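Flagellar basal body protein (PDB 5NPY) probably serves as a structural subunit of the Helicobacter pylori flagellar hook, the curved segment that joins the basal body to the filament. Local coordinates at residues A[361-366]-A[371-376]; A[435-440]-A[444-449]. All coordinates share one frame; numbering follows the deposited sequence.

Each contact is an antiparallel beta hairpin, and the two hairpins belong to different sheets that pack on each other, with centres about 10 Å apart. Contact 1 (361-366 with 371-376) closes before contact 2 (435-440 with 444-449) opens. Their interface has a charged end, where K440 NZ lies 2.7 Å from D365 OD2 in a salt bridge and 2.8 Å from Y371 OH in a probable hydrogen bond. Apolar packing follows, with L373 CD1 3.5 Å from L437 CD1. The bound tris-hydroxymethyl-methyl-ammonium lies farther off, about 12 Å from the side chain of L448 in contact 2.

Contact 1: residues A[361-366]-A[371-376]; sequences VDIYDK and YLLQSE
I363 and Y371 form a hydrogen-bonded antiparallel pair held by two almost straight backbone bonds, I363 N to Y371 O at 2.9 Å and Y371 N to I363 O at 2.7 Å. V361 and L373 make a second such pair through V361 N to L373 O and the return bond from L373 N, while D362 and L372 between them form the non-hydrogen-bonded pair. V361 O also receives a CA-H...O contact from L372 CA at 3.6 Å.

V361, I363, Y371 and L373 direct their side chains to one face of the sheet. I363 CG1 sits between its own backbone N and carbonyl carbon (chi1 67°), which leaves it 3.8 Å from Y371 CB, while the CG2 branch reaches L373 CB at 4.0 Å. Branching at CB thus lets one isoleucine touch both neighbours. On the other face D362 and L372 run side by side, and OD2 of D362 comes within 3.4 Å of L372 CD2; a methyl group of the leucine meets the carboxylate oxygen without a polar bond between them.

Past the last bridge, D365 OD2 comes to the edge of the Y371 ring, near its plane, 3.5 Å from CE2, with carboxylate and ring planes 56° apart. D365 OD1 accepts a hydrogen bond from the backbone N of D369, across the turn. V193 of strand 192-198 packs on V361, I363 and L373, and I404 on I363 and Y371.

The contact is therefore a beta hairpin with an apolar face turned into the packing between sheets. At its turn end K440 makes a salt bridge to D365 and a probable hydrogen bond to the Y371 hydroxyl, and the lysine's charge probably favours the ionised form of buried D365.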
loop_
_atom_site.group_PDB
_atom_site.type_symbol
_atom_site.label_atom_id
_atom_site.label_comp_id
_atom_site.label_asym_id
_atom_site.label_seq_id
_atom_site.Cartn_x
_atom_site.Cartn_y
_atom_site.Cartn_z
ATOM N N VAL A 361 5.864 4.596 4.124
ATOM C CA VAL A 361 4.414 4.715 4.249
ATOM C C VAL A 361 4.102 5.442 5.557
ATOM O O VAL A 361 4.719 5.168 6.595
ATOM C CB VAL A 361 3.749 3.317 4.236
ATOM C CG1 VAL A 361 2.248 3.404 4.448
ATOM C CG2 VAL A 361 4.073 2.573 2.926
ATOM N N ASP A 362 3.142 6.366 5.508
ATOM C CA ASP A 362 2.668 7.013 6.721
ATOM C C ASP A 362 1.772 6.055 7.490
ATOM O O ASP A 362 0.793 5.537 6.946
ATOM C CB ASP A 362 1.896 8.296 6.400
ATOM C CG ASP A 362 2.757 9.361 5.725
ATOM O OD1 ASP A 362 2.194 10.187 4.964
ATOM O OD2 ASP A 362 3.978 9.395 5.965
ATOM N N ILE A 363 2.092 5.830 8.760
ATOM C CA ILE A 363 1.228 5.018 9.609
ATOM C C ILE A 363 0.968 5.778 10.899
ATOM O O ILE A 363 1.657 6.751 11.224
ATOM C CB ILE A 363 1.813 3.620 9.895
ATOM C CG1 ILE A 363 3.081 3.732 10.747
ATOM C CG2 ILE A 363 2.071 2.878 8.563
ATOM C CD1 ILE A 363 3.580 2.393 11.306
ATOM N N TYR A 364 -0.060 5.324 11.627
ATOM C CA TYR A 364 -0.631 6.083 12.728
ATOM C C TYR A 364 -0.887 5.181 13.918
ATOM O O TYR A 364 -1.387 4.065 13.754
ATOM C CB TYR A 364 -1.937 6.763 12.298
ATOM C CG TYR A 364 -1.758 7.549 11.029
ATOM C CD1 TYR A 364 -2.105 7.007 9.794
ATOM C CD2 TYR A 364 -1.206 8.823 11.056
ATOM C CE1 TYR A 364 -1.912 7.726 8.616
ATOM C CE2 TYR A 364 -1.009 9.550 9.889
ATOM C CZ TYR A 364 -1.359 8.995 8.670
ATOM O OH TYR A 364 -1.167 9.720 7.506
ATOM N N ASP A 365 -0.564 5.683 15.122
ATOM C CA ASP A 365 -0.838 4.958 16.361
ATOM C C ASP A 365 -2.294 5.192 16.782
ATOM O O ASP A 365 -3.083 5.811 16.061
ATOM C CB ASP A 365 0.172 5.347 17.446
ATOM C CG ASP A 365 0.079 6.816 17.869
ATOM O OD1 ASP A 365 -0.921 7.514 17.591
ATOM O OD2 ASP A 365 1.038 7.278 18.496
ATOM N N LYS A 366 -2.676 4.688 17.963
ATOM C CA LYS A 366 -4.052 4.868 18.427
ATOM C C LYS A 366 -4.400 6.347 18.611
ATOM O O LYS A 366 -5.575 6.725 18.516
ATOM C CB LYS A 366 -4.277 4.117 19.738
ATOM C CG LYS A 366 -4.348 2.625 19.596
ATOM C CD LYS A 366 -4.437 1.958 20.951
ATOM C CE LYS A 366 -4.277 0.452 20.834
ATOM N NZ LYS A 366 -4.554 -0.223 22.130
ATOM N N TYR A 371 3.877 7.802 12.287
ATOM C CA TYR A 371 5.142 7.094 12.239
ATOM C C TYR A 371 5.403 6.687 10.792
ATOM O O TYR A 371 4.518 6.761 9.936
ATOM C CB TYR A 371 5.110 5.873 13.165
ATOM C CG TYR A 371 5.140 6.223 14.633
ATOM C CD1 TYR A 371 6.316 6.109 15.362
ATOM C CD2 TYR A 371 3.997 6.665 15.293
ATOM C CE1 TYR A 371 6.363 6.424 16.707
ATOM C CE2 TYR A 371 4.030 6.985 16.644
ATOM C CZ TYR A 371 5.219 6.858 17.347
ATOM O OH TYR A 371 5.282 7.170 18.692
ATOM N N LEU A 372 6.635 6.281 10.504
ATOM C CA LEU A 372 7.074 6.070 9.128
ATOM C C LEU A 372 7.503 4.615 8.927
ATOM O O LEU A 372 8.534 4.186 9.456
ATOM C CB LEU A 372 8.202 7.041 8.787
ATOM C CG LEU A 372 7.888 8.549 8.804
ATOM C CD1 LEU A 372 9.188 9.325 8.593
ATOM C CD2 LEU A 372 6.834 8.978 7.753
ATOM N N LEU A 373 6.725 3.860 8.161
ATOM C CA LEU A 373 7.039 2.453 7.893
ATOM C C LEU A 373 8.019 2.416 6.717
ATOM O O LEU A 373 7.641 2.644 5.557
ATOM C CB LEU A 373 5.759 1.658 7.640
ATOM C CG LEU A 373 5.884 0.165 7.238
ATOM C CD1 LEU A 373 6.992 -0.493 7.978
ATOM C CD2 LEU A 373 4.630 -0.629 7.483
ATOM N N GLN A 374 9.295 2.163 7.012
ATOM C CA GLN A 374 10.335 2.246 5.998
ATOM C C GLN A 374 10.791 0.857 5.576
ATOM O O GLN A 374 10.733 -0.108 6.349
ATOM C CB GLN A 374 11.523 3.070 6.478
ATOM C CG GLN A 374 11.133 4.536 6.704
ATOM C CD GLN A 374 12.299 5.465 6.943
ATOM O OE1 GLN A 374 13.456 5.050 6.967
ATOM N NE2 GLN A 374 11.993 6.743 7.127
ATOM N N SER A 375 11.193 0.765 4.309
ATOM C CA SER A 375 11.703 -0.459 3.710
ATOM C C SER A 375 12.876 -0.096 2.836
ATOM O O SER A 375 12.774 0.829 2.030
ATOM C CB SER A 375 10.665 -1.178 2.847
ATOM O OG SER A 375 9.722 -1.851 3.636
ATOM N N GLU A 376 13.962 -0.844 2.975
ATOM C CA GLU A 376 15.104 -0.756 2.085
ATOM C C GLU A 376 15.315 -2.104 1.400
ATOM O O GLU A 376 15.227 -3.154 2.041
ATOM C CB GLU A 376 16.333 -0.363 2.861
ATOM C CG GLU A 376 16.129 0.804 3.812
ATOM C CD GLU A 376 17.457 1.216 4.403
ATOM O OE1 GLU A 376 17.686 0.991 5.603
ATOM O OE2 GLU A 376 18.313 1.687 3.627
#

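Contact 2: residues A[435-440]-A[444-449]; sequences MTLDFK and LTYSLD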
loop_
_atom_site.group_PDB
_atom_site.type_symbol
_atom_site.label_atom_id
_atom_site.label_comp_id
_atom_site.label_asym_id
_atom_site.label_seq_id
_atom_site.Cartn_x
_atom_site.Cartn_y
_atom_site.Cartn_z
ATOM N N MET A 435 4.536 -10.138 6.700
ATOM C CA MET A 435 5.407 -10.188 7.864
ATOM C C MET A 435 4.716 -9.486 9.026
ATOM O O MET A 435 3.701 -8.795 8.856
ATOM C CB MET A 435 6.794 -9.577 7.554
ATOM C CG MET A 435 6.911 -8.048 7.703
ATOM S SD MET A 435 8.370 -7.381 6.832
ATOM C CE MET A 435 7.631 -7.239 5.189
ATOM N N THR A 436 5.259 -9.695 10.225
ATOM C CA THR A 436 4.704 -9.104 11.443
ATOM C C THR A 436 5.727 -8.170 12.065
ATOM O O THR A 436 6.815 -8.600 12.462
ATOM C CB THR A 436 4.272 -10.164 12.462
ATOM O OG1 THR A 436 3.163 -10.902 11.927
ATOM C CG2 THR A 436 3.828 -9.465 13.778
ATOM N N LEU A 437 5.391 -6.892 12.110
ATOM C CA LEU A 437 6.198 -5.888 12.780
ATOM C C LEU A 437 5.562 -5.596 14.121
ATOM O O LEU A 437 4.349 -5.732 14.285
ATOM C CB LEU A 437 6.259 -4.593 11.970
ATOM C CG LEU A 437 6.537 -4.759 10.484
ATOM C CD1 LEU A 437 6.599 -3.374 9.849
ATOM C CD2 LEU A 437 7.813 -5.564 10.276
ATOM N N ASP A 438 6.377 -5.157 15.067
ATOM C CA ASP A 438 5.881 -4.655 16.343
ATOM C C ASP A 438 5.796 -3.129 16.289
ATOM O O ASP A 438 6.818 -2.440 16.209
ATOM C CB ASP A 438 6.769 -5.110 17.499
ATOM C CG ASP A 438 6.211 -4.673 18.835
ATOM O OD1 ASP A 438 6.604 -3.579 19.310
ATOM O OD2 ASP A 438 5.341 -5.407 19.371
ATOM N N PHE A 439 4.580 -2.607 16.352
ATOM C CA PHE A 439 4.308 -1.173 16.294
ATOM C C PHE A 439 3.899 -0.677 17.690
ATOM O O PHE A 439 2.707 -0.577 18.008
ATOM C CB PHE A 439 3.216 -0.890 15.269
ATOM C CG PHE A 439 2.917 0.560 15.090
ATOM C CD1 PHE A 439 1.704 0.967 14.547
ATOM C CD2 PHE A 439 3.858 1.521 15.420
ATOM C CE1 PHE A 439 1.442 2.309 14.360
ATOM C CE2 PHE A 439 3.598 2.866 15.229
ATOM C CZ PHE A 439 2.399 3.261 14.704
ATOM N N LYS A 440 4.905 -0.332 18.501
ATOM C CA LYS A 440 4.698 0.234 19.845
ATOM C C LYS A 440 3.843 -0.681 20.715
ATOM O O LYS A 440 2.929 -0.230 21.400
ATOM C CB LYS A 440 4.077 1.635 19.777
ATOM C CG LYS A 440 5.093 2.744 19.580
ATOM C CD LYS A 440 4.434 4.037 19.129
ATOM C CE LYS A 440 3.509 4.581 20.185
ATOM N NZ LYS A 440 3.026 5.955 19.851
ATOM N N LEU A 444 1.363 -5.216 13.638
ATOM C CA LEU A 444 1.005 -4.727 12.312
ATOM C C LEU A 444 1.423 -5.755 11.263
ATOM O O LEU A 444 2.610 -6.075 11.152
ATOM C CB LEU A 444 1.671 -3.380 12.055
ATOM C CG LEU A 444 1.364 -2.604 10.768
ATOM C CD1 LEU A 444 1.884 -1.206 10.947
ATOM C CD2 LEU A 444 2.014 -3.242 9.541
ATOM N N THR A 445 0.454 -6.217 10.454
ATOM C CA THR A 445 0.711 -7.136 9.337
ATOM C C THR A 445 1.138 -6.332 8.111
ATOM O O THR A 445 0.354 -5.523 7.604
ATOM C CB THR A 445 -0.542 -7.954 8.988
ATOM O OG1 THR A 445 -1.098 -8.542 10.165
ATOM C CG2 THR A 445 -0.227 -9.060 7.925
ATOM N N TYR A 446 2.358 -6.566 7.617
ATOM C CA TYR A 446 2.928 -5.799 6.507
ATOM C C TYR A 446 3.122 -6.720 5.305
ATOM O O TYR A 446 3.786 -7.756 5.423
ATOM C CB TYR A 446 4.260 -5.175 6.921
ATOM C CG TYR A 446 4.937 -4.234 5.926
ATOM C CD1 TYR A 446 6.297 -4.039 5.975
ATOM C CD2 TYR A 446 4.218 -3.478 5.013
ATOM C CE1 TYR A 446 6.935 -3.190 5.115
ATOM C CE2 TYR A 446 4.861 -2.610 4.152
ATOM C CZ TYR A 446 6.221 -2.471 4.212
ATOM O OH TYR A 446 6.904 -1.623 3.374
ATOM N N SER A 447 2.535 -6.351 4.163
ATOM C CA SER A 447 2.629 -7.131 2.924
ATOM C C SER A 447 3.275 -6.293 1.827
ATOM O O SER A 447 2.812 -5.181 1.516
ATOM C CB SER A 447 1.255 -7.625 2.436
ATOM O OG SER A 447 0.624 -8.484 3.384
ATOM N N LEU A 448 4.343 -6.826 1.248
ATOM C CA LEU A 448 5.126 -6.111 0.251
ATOM C C LEU A 448 4.614 -6.298 -1.173
ATOM O O LEU A 448 5.205 -5.739 -2.095
ATOM C CB LEU A 448 6.579 -6.571 0.323
ATOM C CG LEU A 448 7.249 -6.206 1.651
ATOM C CD1 LEU A 448 8.591 -6.882 1.750
ATOM C CD2 LEU A 448 7.396 -4.668 1.834
ATOM N N ASP A 449 3.547 -7.068 -1.393
ATOM C CA ASP A 449 3.373 -7.666 -2.708
ATOM C C ASP A 449 2.190 -7.132 -3.485
ATOM O O ASP A 449 2.091 -7.423 -4.676
ATOM C CB ASP A 449 3.255 -9.201 -2.605
ATOM C CG ASP A 449 2.022 -9.649 -1.845
ATOM O OD1 ASP A 449 1.445 -10.684 -2.234
ATOM O OD2 ASP A 449 1.640 -8.967 -0.862
#
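M435 and Y446 at one end, and L437 and L444 at the other, are hydrogen-bonded antiparallel pairs of a short beta hairpin, whose strand 435-439 is an outermost strand of its sheet within the chain. M435 N bonds Y446 O at 2.8 Å and Y446 N returns to M435 O; L437 N bonds L444 O, and L444 N bonds L437 O at 3.1 Å. T436 and T445 form the non-hydrogen-bonded pair on the exposed face, where beta-branched, polar threonines suit an extended strand open to solvent.

Apolar contacts gather on the opposite, buried face. M435 lies alongside Y446, and a bend at its thioether (chi3 84°) brings CE to 3.6 Å from Y446 CD1 and, equally, 3.6 Å from L448 CD1. L437 crosses the same tyrosine, its CD1 3.9 Å from Y446 CD1. Farther along, F439 CD1 meets L444 CD1 at 4.2 Å. L444 and Y446 also pack on V193 of strand 192-198.

The aromatic term is a Met-aromatic contact: M435 SD stands 5.2 Å from the centroid of the Y446 ring, 66° from the normal. A flexible, polarisable thioether can settle obliquely against the CD1 side of the ring and still reach L448. F439 meets the Y371 ring edge-to-face.

The Y446 hydroxyl and S375 OG are hydrogen-bonded to each other across the sheet interface.

Chemically, the hairpin is two-sided: threonines face outward, while thioether, aliphatic and aromatic groups pack inward, the buried tyrosine oxygen satisfied by the facing sheet.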